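Local coordinates for long form salivary protein D7L (Phlebotomus duboscqi, PDB 6MT7) that binds and sequesters cysteinyl leukotrienes and a thromboxane A2 analogue, blunting the host response and thromboxane-dependent platelet aggregation while sand flies feed, at residues Arg6-Thr11 with Ala115-Ile119; Trp13-Cys18 with Cys48-Leu53; Val168-Pro174 with Cys203-Met209; Gln189-Cys193 with Cys212-His216. All coordinates share one frame; numbering follows the deposited sequence.

In the fold
The contacts form two pairs, one beside the pocket and one remote from it. Contacts 1 and 2 share helix 8-21, their centres are 11 Å apart, and they meet where Thr11 CA lies 3.7 Å from Leu53 CD2. Contact 2 touches the bound Triton fragment through Phe15, Val49, Trp50 and Leu53, and contact 1 does so through Phe116. Contacts 3 and 4 share helix 203-216, with centres 13 Å apart, and join where Met209 SE approaches Cys193 O at 3.4 Å. Gln10 of contact 1 lies beside Glu170 of contact 3, linking the two pairs. Contacts 1 and 4 are 29 Å apart between centres, on opposite sides of the chain's centre.

Contact 1 of 4, residues Arg6-Thr11 with Ala115-Ile119; sequences RNADQT and AFYGI
Phe116 and Tyr117, in the loop that follows helix 109-115, pack against Ala8 and Thr11 in the first turn of helix 8-21, whose start is a capping box. Phe116 comes first: its CD1 takes Thr11 CG2 at the ring edge, near the ring plane, at 4.0 Å. The same phenyl group also touches the bound Triton fragment, so this edge contact ties the pocket wall to the start of the helix. At Tyr117 the backbone adopts a left-handed helical conformation, and CG stands beside the backbone N (chi1 -59°), which brings the ring across the helix start. Ala8 CB then lies over one face as a CH-pi contact, 3.8 Å from the ring centroid and 26° off the normal. Arg6 O approaches the edge of the same ring in its plane, 3.5 Å from Tyr117 CE2. Outside these segments Trp126 of helix 120-128 meets Tyr117 edge-to-face and also touches Ala8. The helix start itself is fixed by reciprocal bonds: Gln10 N donates to Asn7 OD1 at 2.8 Å, and Asn7 N to Gln10 OE1 at 2.9 Å. Waters link the polar groups across the interface. Water 3 lies within hydrogen-bonding distance of Tyr117 O and is hydrogen-bonded to Thr11 OG1. At the phenol end, water 1 lies in the ring plane, donating to Arg6 O at 3.0 Å and standing 2.8 Å from Tyr117 OH.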
# COMPACT_ATOMS: atom_id res chain seq x y z
N ARG A 6 -10.27 -0.08 -2.53
CA ARG A 6 -8.91 -0.03 -3.04
C ARG A 6 -8.88 -0.58 -4.46
O ARG A 6 -9.54 -1.57 -4.77
CB ARG A 6 -7.98 -0.85 -2.14
CG ARG A 6 -8.10 -0.51 -0.65
CD ARG A 6 -7.82 0.96 -0.35
NE ARG A 6 -6.44 1.33 -0.66
CZ ARG A 6 -6.04 2.57 -0.89
NH1 ARG A 6 -6.92 3.57 -0.88
NH2 ARG A 6 -4.75 2.83 -1.15
N ASN A 7 -8.12 0.08 -5.33
CA ASN A 7 -8.08 -0.35 -6.72
C ASN A 7 -6.93 -1.34 -6.92
O ASN A 7 -6.18 -1.65 -5.99
CB ASN A 7 -8.02 0.86 -7.66
CG ASN A 7 -6.71 1.63 -7.59
OD1 ASN A 7 -5.64 1.05 -7.43
ND2 ASN A 7 -6.79 2.95 -7.73
N ALA A 8 -6.78 -1.86 -8.14
CA ALA A 8 -5.82 -2.94 -8.37
C ALA A 8 -4.37 -2.47 -8.27
O ALA A 8 -3.47 -3.27 -8.00
CB ALA A 8 -6.06 -3.59 -9.73
N ASP A 9 -4.12 -1.19 -8.56
CA ASP A 9 -2.78 -0.65 -8.34
C ASP A 9 -2.49 -0.50 -6.86
O ASP A 9 -1.37 -0.76 -6.39
CB ASP A 9 -2.64 0.69 -9.06
CG ASP A 9 -1.31 1.38 -8.78
OD1 ASP A 9 -0.29 0.87 -9.25
OD2 ASP A 9 -1.30 2.43 -8.09
N GLN A 10 -3.50 -0.07 -6.10
CA GLN A 10 -3.31 0.16 -4.68
C GLN A 10 -3.14 -1.15 -3.92
O GLN A 10 -2.40 -1.21 -2.94
CB GLN A 10 -4.49 0.96 -4.13
CG GLN A 10 -4.52 2.40 -4.64
CD GLN A 10 -5.84 3.09 -4.37
OE1 GLN A 10 -6.90 2.45 -4.30
NE2 GLN A 10 -5.79 4.40 -4.21
N THR A 11 -3.85 -2.21 -4.34
CA THR A 11 -3.65 -3.50 -3.69
C THR A 11 -2.31 -4.08 -4.09
O THR A 11 -1.57 -4.59 -3.24
CB THR A 11 -4.79 -4.47 -4.03
OG1 THR A 11 -4.81 -4.71 -5.44
CG2 THR A 11 -6.14 -3.90 -3.58
N ALA A 115 -11.80 -10.03 -4.61
CA ALA A 115 -12.10 -8.71 -4.07
C ALA A 115 -10.89 -7.78 -4.08
O ALA A 115 -11.04 -6.57 -4.25
CB ALA A 115 -12.64 -8.84 -2.65
N PHE A 116 -9.68 -8.33 -3.95
CA PHE A 116 -8.48 -7.52 -3.85
C PHE A 116 -7.58 -7.64 -5.07
O PHE A 116 -6.38 -7.36 -4.98
CB PHE A 116 -7.72 -7.86 -2.57
CG PHE A 116 -8.40 -7.36 -1.33
CD1 PHE A 116 -8.16 -6.08 -0.85
CD2 PHE A 116 -9.36 -8.14 -0.70
CE1 PHE A 116 -8.82 -5.61 0.27
CE2 PHE A 116 -10.02 -7.68 0.42
CZ PHE A 116 -9.75 -6.41 0.90
N TYR A 117 -8.16 -8.03 -6.21
CA TYR A 117 -7.46 -8.06 -7.51
C TYR A 117 -6.22 -8.94 -7.46
O TYR A 117 -5.20 -8.63 -8.08
CB TYR A 117 -7.10 -6.65 -7.97
CG TYR A 117 -8.29 -5.73 -8.14
CD1 TYR A 117 -9.09 -5.80 -9.27
CD2 TYR A 117 -8.60 -4.79 -7.17
CE1 TYR A 117 -10.18 -4.96 -9.42
CE2 TYR A 117 -9.69 -3.94 -7.32
CZ TYR A 117 -10.46 -4.03 -8.45
OH TYR A 117 -11.55 -3.19 -8.58
N GLY A 118 -6.31 -10.05 -6.73
CA GLY A 118 -5.20 -10.98 -6.59
C GLY A 118 -5.22 -12.09 -7.62
O GLY A 118 -4.57 -13.12 -7.44
N ILE A 119 -5.96 -11.88 -8.70
CA ILE A 119 -6.02 -12.80 -9.83
C ILE A 119 -5.53 -12.05 -11.05
O ILE A 119 -5.96 -10.92 -11.30
CB ILE A 119 -7.45 -13.34 -10.04
CG1 ILE A 119 -7.86 -14.19 -8.84
CG2 ILE A 119 -7.54 -14.15 -11.33
CD1 ILE A 119 -9.35 -14.26 -8.63
O HOH W 1 -11.94 -1.26 -6.60
O HOH W 2 -3.41 -5.82 -8.72
O HOH W 3 -3.42 -6.90 -6.42

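Contact 2 of 4, residues Trp13-Cys18 with Cys48-Leu53; sequences WAFRTC and CVWLHL. With TRT (fragment of triton X-100), chain C.
Cys18 and Cys48 are joined by a disulfide, SG to SG 2.1 Å with chi3 -83°, that staples helix 8-21 to helix 40-52. Around it the contact is packing, without a hydrogen bond from one segment to the other. One turn on, His52 enters as a knob among Trp13, Ala14, Thr17 and Cys18. Cys18 SG lies over one face of the imidazole, 4.0 Å from its centroid, while Trp13 CH2 reaches the ring edge at CD2, 3.4 Å away. Ala14 CB faces Leu53 CD2 at 3.7 Å and also touches His52 CB, so its small side chain lets the backbones come close. Val49 CG1, anti to the backbone N (chi1 173°), meets Phe15 CE1 at 3.8 Å and CG2 packs on Cys18 CB, and both methyls touch the aromatic ring of the Triton fragment.

The second shell fixes these groups. His52 ND1 donates to Cys48 O at 2.8 Å, a bent bond that limits rotation of the imidazole; the same carbonyl also accepts the helical bond from His52 N. Phe177 meets this ring edge-to-face. Thr17 OG1 and Thr17 N reach Trp13 O from opposite faces of its plane, and Arg166 makes a cation-pi contact with the indole. On the ligand side, Phe15 CE1 lies 3.5 Å from C2 of the Triton fragment, which also covers part of one Trp50 face. The helix segments are broadly antiparallel, 139° between their directions: a disulfide-linked helix pair lining an apolar ligand pocket, as in the odorant-binding (PBP/GOBP) fold.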
# COMPACT_ATOMS: atom_id res chain seq x y z
N TRP A 13 0.40 -2.47 -4.92
CA TRP A 13 1.45 -1.75 -4.19
C TRP A 13 1.58 -2.25 -2.76
O TRP A 13 2.69 -2.42 -2.26
CB TRP A 13 1.18 -0.24 -4.20
CG TRP A 13 2.20 0.50 -3.39
CD1 TRP A 13 3.46 0.86 -3.78
CD2 TRP A 13 2.07 0.92 -2.03
NE1 TRP A 13 4.12 1.49 -2.75
CE2 TRP A 13 3.28 1.54 -1.66
CE3 TRP A 13 1.04 0.84 -1.08
CZ2 TRP A 13 3.49 2.07 -0.39
CZ3 TRP A 13 1.24 1.38 0.17
CH2 TRP A 13 2.47 1.98 0.50
N ALA A 14 0.45 -2.52 -2.10
CA ALA A 14 0.50 -3.01 -0.72
C ALA A 14 1.19 -4.37 -0.63
O ALA A 14 2.08 -4.57 0.21
CB ALA A 14 -0.92 -3.08 -0.13
N PHE A 15 0.80 -5.32 -1.50
CA PHE A 15 1.46 -6.62 -1.48
C PHE A 15 2.95 -6.49 -1.75
O PHE A 15 3.79 -7.04 -1.03
CB PHE A 15 0.85 -7.55 -2.53
CG PHE A 15 -0.57 -7.95 -2.26
CD1 PHE A 15 -0.91 -8.62 -1.09
CD2 PHE A 15 -1.55 -7.69 -3.20
CE1 PHE A 15 -2.23 -9.00 -0.86
CE2 PHE A 15 -2.86 -8.07 -2.98
CZ PHE A 15 -3.21 -8.71 -1.81
N ARG A 16 3.31 -5.76 -2.81
CA ARG A 16 4.70 -5.73 -3.23
C ARG A 16 5.57 -5.00 -2.22
O ARG A 16 6.69 -5.44 -1.91
CB ARG A 16 4.80 -5.09 -4.61
CG ARG A 16 4.11 -5.90 -5.72
CD ARG A 16 4.95 -7.12 -6.14
NE ARG A 16 6.26 -6.72 -6.65
CZ ARG A 16 7.41 -7.24 -6.22
NH1 ARG A 16 7.41 -8.17 -5.28
NH2 ARG A 16 8.56 -6.81 -6.73
N THR A 17 5.08 -3.88 -1.69
CA THR A 17 5.86 -3.13 -0.70
C THR A 17 6.13 -3.99 0.53
O THR A 17 7.26 -4.03 1.04
CB THR A 17 5.12 -1.85 -0.34
OG1 THR A 17 5.07 -1.01 -1.51
CG2 THR A 17 5.81 -1.09 0.80
N CYS A 18 5.10 -4.69 1.01
CA CYS A 18 5.29 -5.54 2.18
C CYS A 18 6.21 -6.72 1.89
O CYS A 18 6.95 -7.15 2.79
CB CYS A 18 3.92 -6.00 2.68
SG CYS A 18 3.05 -4.57 3.35
N CYS A 48 1.54 -6.00 7.87
CA CYS A 48 1.97 -4.97 6.93
C CYS A 48 0.96 -4.78 5.82
O CYS A 48 0.65 -3.64 5.44
CB CYS A 48 3.34 -5.34 6.35
SG CYS A 48 4.07 -4.19 5.11
N VAL A 49 0.45 -5.88 5.26
CA VAL A 49 -0.47 -5.75 4.12
C VAL A 49 -1.79 -5.14 4.57
O VAL A 49 -2.33 -4.24 3.90
CB VAL A 49 -0.68 -7.11 3.43
CG1 VAL A 49 -1.76 -6.99 2.35
CG2 VAL A 49 0.62 -7.60 2.80
N TRP A 50 -2.34 -5.59 5.70
CA TRP A 50 -3.55 -4.95 6.22
C TRP A 50 -3.34 -3.45 6.38
O TRP A 50 -4.19 -2.64 5.98
CB TRP A 50 -3.96 -5.54 7.57
CG TRP A 50 -4.65 -6.87 7.56
CD1 TRP A 50 -4.22 -8.00 8.19
CD2 TRP A 50 -5.91 -7.19 6.96
NE1 TRP A 50 -5.12 -9.02 8.00
CE2 TRP A 50 -6.17 -8.55 7.26
CE3 TRP A 50 -6.85 -6.47 6.21
CZ2 TRP A 50 -7.33 -9.20 6.81
CZ3 TRP A 50 -8.00 -7.13 5.77
CH2 TRP A 50 -8.22 -8.48 6.08
N LEU A 51 -2.19 -3.07 6.93
CA LEU A 51 -1.89 -1.65 7.14
C LEU A 51 -1.76 -0.92 5.81
O LEU A 51 -2.32 0.17 5.63
CB LEU A 51 -0.59 -1.52 7.96
CG LEU A 51 0.01 -0.12 8.13
CD1 LEU A 51 -0.89 0.75 8.98
CD2 LEU A 51 1.42 -0.23 8.76
N HIS A 52 -1.01 -1.50 4.87
CA HIS A 52 -0.73 -0.80 3.63
C HIS A 52 -1.91 -0.79 2.67
O HIS A 52 -1.92 0.01 1.72
CB HIS A 52 0.51 -1.41 2.96
CG HIS A 52 1.79 -0.97 3.61
ND1 HIS A 52 2.13 -1.34 4.89
CD2 HIS A 52 2.79 -0.16 3.17
CE1 HIS A 52 3.29 -0.79 5.21
NE2 HIS A 52 3.71 -0.07 4.18
N LEU A 53 -2.91 -1.64 2.90
CA LEU A 53 -4.18 -1.55 2.19
C LEU A 53 -5.10 -0.47 2.74
O LEU A 53 -6.13 -0.19 2.13
CB LEU A 53 -4.93 -2.89 2.25
CG LEU A 53 -4.36 -4.04 1.41
CD1 LEU A 53 -5.01 -5.36 1.79
CD2 LEU A 53 -4.57 -3.75 -0.08
C25 TRT C . 5.99 -11.16 -8.28
O24 TRT C . 4.71 -10.71 -7.85
C23 TRT C . 4.16 -11.47 -6.77
C22 TRT C . 3.01 -10.66 -6.19
O21 TRT C . 2.25 -11.40 -5.23
C20 TRT C . 1.17 -10.59 -4.80
C19 TRT C . 0.24 -11.41 -3.92
O18 TRT C . 0.71 -11.36 -2.57
C17 TRT C . 0.71 -12.66 -2.02
C16 TRT C . -0.42 -12.83 -1.04
O15 TRT C . -0.09 -12.26 0.23
C12 TRT C . -1.10 -11.94 1.11
C13 TRT C . -2.33 -12.60 1.05
C14 TRT C . -3.36 -12.27 1.94
C11 TRT C . -0.91 -10.94 2.06
C10 TRT C . -1.93 -10.62 2.95
C9 TRT C . -3.16 -11.27 2.90
C6 TRT C . -4.24 -10.88 3.87
C8 TRT C . -4.25 -11.96 4.95
C7 TRT C . -3.87 -9.56 4.54
C5 TRT C . -5.62 -10.87 3.17
C1 TRT C . -6.06 -9.78 2.17
C2 TRT C . -5.00 -9.33 1.17
C4 TRT C . -7.23 -10.34 1.38
C3 TRT C . -6.59 -8.52 2.85

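Contact 3 of 4, residues Val168-Pro174 with Cys203-Met209; sequences VDEDNEP and CKVADTM
This is a loop-on-helix packing contact: Val168, Asn172 and Pro174, in and beside a type I beta turn, rest on Val205, Ala206 and Met209 in the first turns of helix 203-216. It belongs to the all-helical C-terminal half of the chain, away from the annotated binding sites. The turn from Asp169 to Asn172 is closed by Asn172 N to Asp169 O at 3.0 Å. Asp169 OD1 reinforces it by accepting from Glu173 N, which comes from above the carboxylate plane, and Asp169 OD2 is hydrogen-bonded to Met1 N.

Val168 lays both methyls on one helix face: CG1, beside its backbone N (chi1 -63°), packs on Val205 CG1 at 3.9 Å, and CG2 on Ala206 CB. Asn172, in a left-handed conformation, turns its carbonyl oxygen to Val205, with O and CG1 3.2 Å apart. Its amide lies against the helix start, OD1 3.5 Å from Ala206 CB and ND2 beside Cys203, which is tied by a disulfide to Cys156. Pro174 finishes the strip. Its CD touches Val205 CG1, and its CB lies 4.1 Å from SE of Met209, present as selenomethionine.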
# COMPACT_ATOMS: atom_id res chain seq x y z
N VAL A 168 2.55 10.65 -0.40
CA VAL A 168 1.24 11.27 -0.18
C VAL A 168 0.19 10.38 -0.82
O VAL A 168 0.48 9.57 -1.71
CB VAL A 168 1.13 12.70 -0.77
CG1 VAL A 168 2.12 13.66 -0.08
CG2 VAL A 168 1.32 12.71 -2.30
N ASP A 169 -1.06 10.54 -0.37
CA ASP A 169 -2.18 9.81 -0.95
C ASP A 169 -2.86 10.68 -2.02
O ASP A 169 -2.33 11.71 -2.44
CB ASP A 169 -3.15 9.34 0.14
CG ASP A 169 -3.79 10.49 0.92
OD1 ASP A 169 -3.81 11.65 0.44
OD2 ASP A 169 -4.27 10.23 2.04
N GLU A 170 -4.05 10.27 -2.47
CA GLU A 170 -4.74 11.02 -3.52
C GLU A 170 -5.14 12.42 -3.06
O GLU A 170 -5.30 13.32 -3.90
CB GLU A 170 -5.99 10.27 -3.99
CG GLU A 170 -5.74 8.87 -4.48
CD GLU A 170 -5.61 7.88 -3.35
OE1 GLU A 170 -6.18 8.15 -2.27
OE2 GLU A 170 -4.94 6.85 -3.54
N ASP A 171 -5.32 12.63 -1.76
CA ASP A 171 -5.65 13.94 -1.22
C ASP A 171 -4.44 14.83 -1.02
O ASP A 171 -4.57 15.93 -0.47
CB ASP A 171 -6.38 13.80 0.12
CG ASP A 171 -7.82 13.43 -0.04
OD1 ASP A 171 -8.41 13.77 -1.09
OD2 ASP A 171 -8.36 12.79 0.88
N ASN A 172 -3.26 14.39 -1.45
CA ASN A 172 -2.01 15.08 -1.13
C ASN A 172 -1.83 15.21 0.38
O ASN A 172 -1.35 16.23 0.87
CB ASN A 172 -1.94 16.44 -1.83
CG ASN A 172 -1.50 16.32 -3.27
OD1 ASN A 172 -0.44 15.77 -3.56
ND2 ASN A 172 -2.32 16.83 -4.19
N GLU A 173 -2.22 14.19 1.11
CA GLU A 173 -1.91 14.12 2.52
C GLU A 173 -0.80 13.10 2.75
O GLU A 173 -0.84 12.02 2.14
CB GLU A 173 -3.14 13.72 3.35
CG GLU A 173 -2.89 13.70 4.85
CD GLU A 173 -4.11 13.26 5.63
OE1 GLU A 173 -5.23 13.31 5.07
OE2 GLU A 173 -3.95 12.87 6.82
N PRO A 174 0.21 13.40 3.58
CA PRO A 174 1.31 12.44 3.77
C PRO A 174 0.80 11.11 4.27
O PRO A 174 -0.18 11.02 5.02
CB PRO A 174 2.20 13.12 4.81
CG PRO A 174 1.89 14.58 4.69
CD PRO A 174 0.44 14.66 4.31
N CYS A 203 -0.68 20.03 -4.25
CA CYS A 203 0.51 19.28 -4.61
C CYS A 203 1.79 19.85 -4.01
O CYS A 203 2.85 19.22 -4.13
CB CYS A 203 0.63 19.18 -6.14
SG CYS A 203 0.73 20.76 -7.02
N LYS A 204 1.73 21.01 -3.34
CA LYS A 204 2.92 21.48 -2.64
C LYS A 204 3.27 20.57 -1.47
O LYS A 204 4.45 20.48 -1.08
CB LYS A 204 2.74 22.91 -2.16
CG LYS A 204 2.45 23.89 -3.28
CD LYS A 204 3.61 23.97 -4.25
CE LYS A 204 3.41 25.12 -5.23
NZ LYS A 204 4.14 24.89 -6.51
N VAL A 205 2.27 19.89 -0.88
CA VAL A 205 2.56 18.83 0.08
C VAL A 205 3.39 17.74 -0.59
O VAL A 205 4.40 17.27 -0.03
CB VAL A 205 1.27 18.25 0.67
CG1 VAL A 205 1.59 17.11 1.63
CG2 VAL A 205 0.46 19.31 1.38
N ALA A 206 2.99 17.34 -1.79
CA ALA A 206 3.72 16.32 -2.53
C ALA A 206 5.16 16.76 -2.78
O ALA A 206 6.11 16.00 -2.55
CB ALA A 206 3.01 16.03 -3.86
N ASP A 207 5.35 17.99 -3.26
CA ASP A 207 6.69 18.47 -3.56
C ASP A 207 7.54 18.57 -2.30
O ASP A 207 8.74 18.25 -2.33
CB ASP A 207 6.62 19.82 -4.27
CG ASP A 207 6.36 19.68 -5.75
OD1 ASP A 207 5.80 18.65 -6.17
OD2 ASP A 207 6.71 20.61 -6.50
N THR A 208 6.95 19.03 -1.20
CA THR A 208 7.71 19.16 0.03
C THR A 208 8.16 17.80 0.54
O THR A 208 9.31 17.63 0.95
CB THR A 208 6.90 19.92 1.08
OG1 THR A 208 6.46 21.16 0.53
CG2 THR A 208 7.74 20.21 2.32
N MSE A 209 7.28 16.80 0.49
CA MSE A 209 7.67 15.44 0.86
C MSE A 209 8.80 14.91 -0.01
O MSE A 209 9.78 14.36 0.48
CB MSE A 209 6.47 14.48 0.82
CG MSE A 209 5.41 14.82 1.86
SE MSE A 209 6.01 14.27 3.65
CE MSE A 209 6.41 12.44 3.25

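Contact 4 of 4, residues Gln189-Cys193 with Cys212-His216; sequences QFASC and CVEKH
Ser192 OG is gripped from several sides: it donates to Gln189 O at 2.6 Å, accepts a hydrogen bond from water 4 at 2.9 Å, and receives a long, weak bond from His216 NE2. The hydroxyl is placed by its torsion, with OG between the backbone N and the carbonyl carbon (chi1 74°), so it folds back on its own helix while still facing His216. Water 4 also bonds His216 NE2, bridging the two side chains.

The imidazole is packed from two directions. Gln189 CB stands over the centre of one face, 3.8 Å from the ring centroid and 3° off the normal, with CG continuing over ND1. In the ring plane, at the edge, Cys193 SG approaches His216 CD2 at 3.6 Å. That sulfur is itself bonded to Cys212 SG at 2.0 Å. Deeper in, Val213 CG2 lies beside the disulfide, 4.3 Å from Cys193 SG, and also approaches the ring of Phe190; Ile185 touches Phe190, Val213 and His216.

The helix segments run roughly antiparallel, at 149°, their axes 9.7 Å apart. The result is a disulfide-crosslinked helical hairpin, formed by helices 187-196 and 203-216, within the C-terminal half of the protein.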
# COMPACT_ATOMS: atom_id res chain seq x y z
N GLN A 189 13.51 10.77 10.49
CA GLN A 189 13.65 11.60 9.29
C GLN A 189 12.33 11.68 8.55
O GLN A 189 11.88 12.76 8.17
CB GLN A 189 14.76 11.05 8.40
CG GLN A 189 16.15 11.32 8.98
CD GLN A 189 17.19 10.31 8.55
OE1 GLN A 189 17.02 9.63 7.55
NE2 GLN A 189 18.27 10.20 9.32
N PHE A 190 11.67 10.54 8.35
CA PHE A 190 10.41 10.57 7.64
C PHE A 190 9.38 11.40 8.38
O PHE A 190 8.66 12.21 7.77
CB PHE A 190 9.88 9.15 7.41
CG PHE A 190 8.73 9.11 6.45
CD1 PHE A 190 8.96 9.11 5.08
CD2 PHE A 190 7.42 9.09 6.91
CE1 PHE A 190 7.89 9.08 4.18
CE2 PHE A 190 6.36 9.07 6.02
CZ PHE A 190 6.59 9.07 4.66
N ALA A 191 9.29 11.23 9.71
CA ALA A 191 8.38 12.04 10.51
C ALA A 191 8.65 13.52 10.35
O ALA A 191 7.72 14.33 10.30
CB ALA A 191 8.48 11.66 11.99
N SER A 192 9.93 13.91 10.28
CA SER A 192 10.24 15.33 10.10
C SER A 192 9.74 15.83 8.75
O SER A 192 9.31 16.99 8.65
CB SER A 192 11.75 15.58 10.25
OG SER A 192 12.48 15.11 9.13
N CYS A 193 9.76 14.99 7.71
CA CYS A 193 9.21 15.40 6.42
C CYS A 193 7.70 15.57 6.49
O CYS A 193 7.15 16.53 5.93
CB CYS A 193 9.56 14.37 5.34
SG CYS A 193 11.33 14.27 5.06
N CYS A 212 12.08 16.73 0.68
CA CYS A 212 12.59 16.43 2.01
C CYS A 212 13.20 15.04 2.07
O CYS A 212 14.28 14.86 2.66
CB CYS A 212 11.46 16.56 3.05
SG CYS A 212 11.97 16.19 4.74
N VAL A 213 12.54 14.05 1.48
CA VAL A 213 13.10 12.70 1.46
C VAL A 213 14.41 12.69 0.68
O VAL A 213 15.41 12.10 1.11
CB VAL A 213 12.09 11.69 0.88
CG1 VAL A 213 12.76 10.35 0.60
CG2 VAL A 213 10.90 11.50 1.83
N GLU A 214 14.44 13.37 -0.47
CA GLU A 214 15.64 13.39 -1.29
C GLU A 214 16.80 14.07 -0.56
O GLU A 214 17.95 13.66 -0.72
CB GLU A 214 15.36 14.10 -2.61
CG GLU A 214 16.48 13.96 -3.63
CD GLU A 214 16.09 14.48 -4.99
OE1 GLU A 214 15.51 15.59 -5.06
OE2 GLU A 214 16.35 13.78 -5.99
N LYS A 215 16.50 15.09 0.24
CA LYS A 215 17.55 15.75 1.01
C LYS A 215 18.17 14.80 2.04
O LYS A 215 19.38 14.83 2.27
CB LYS A 215 16.99 17.00 1.69
CG LYS A 215 18.04 17.83 2.41
CD LYS A 215 18.10 19.25 1.87
CE LYS A 215 19.17 20.07 2.57
NZ LYS A 215 20.40 20.23 1.74
N HIS A 216 17.35 13.93 2.65
CA HIS A 216 17.88 13.00 3.63
C HIS A 216 18.74 11.93 2.97
O HIS A 216 19.81 11.58 3.49
CB HIS A 216 16.74 12.36 4.43
CG HIS A 216 16.11 13.29 5.41
ND1 HIS A 216 16.82 13.89 6.44
CD2 HIS A 216 14.83 13.73 5.53
CE1 HIS A 216 16.01 14.66 7.14
NE2 HIS A 216 14.80 14.58 6.62
O HOH W 4 13.75 17.26 7.64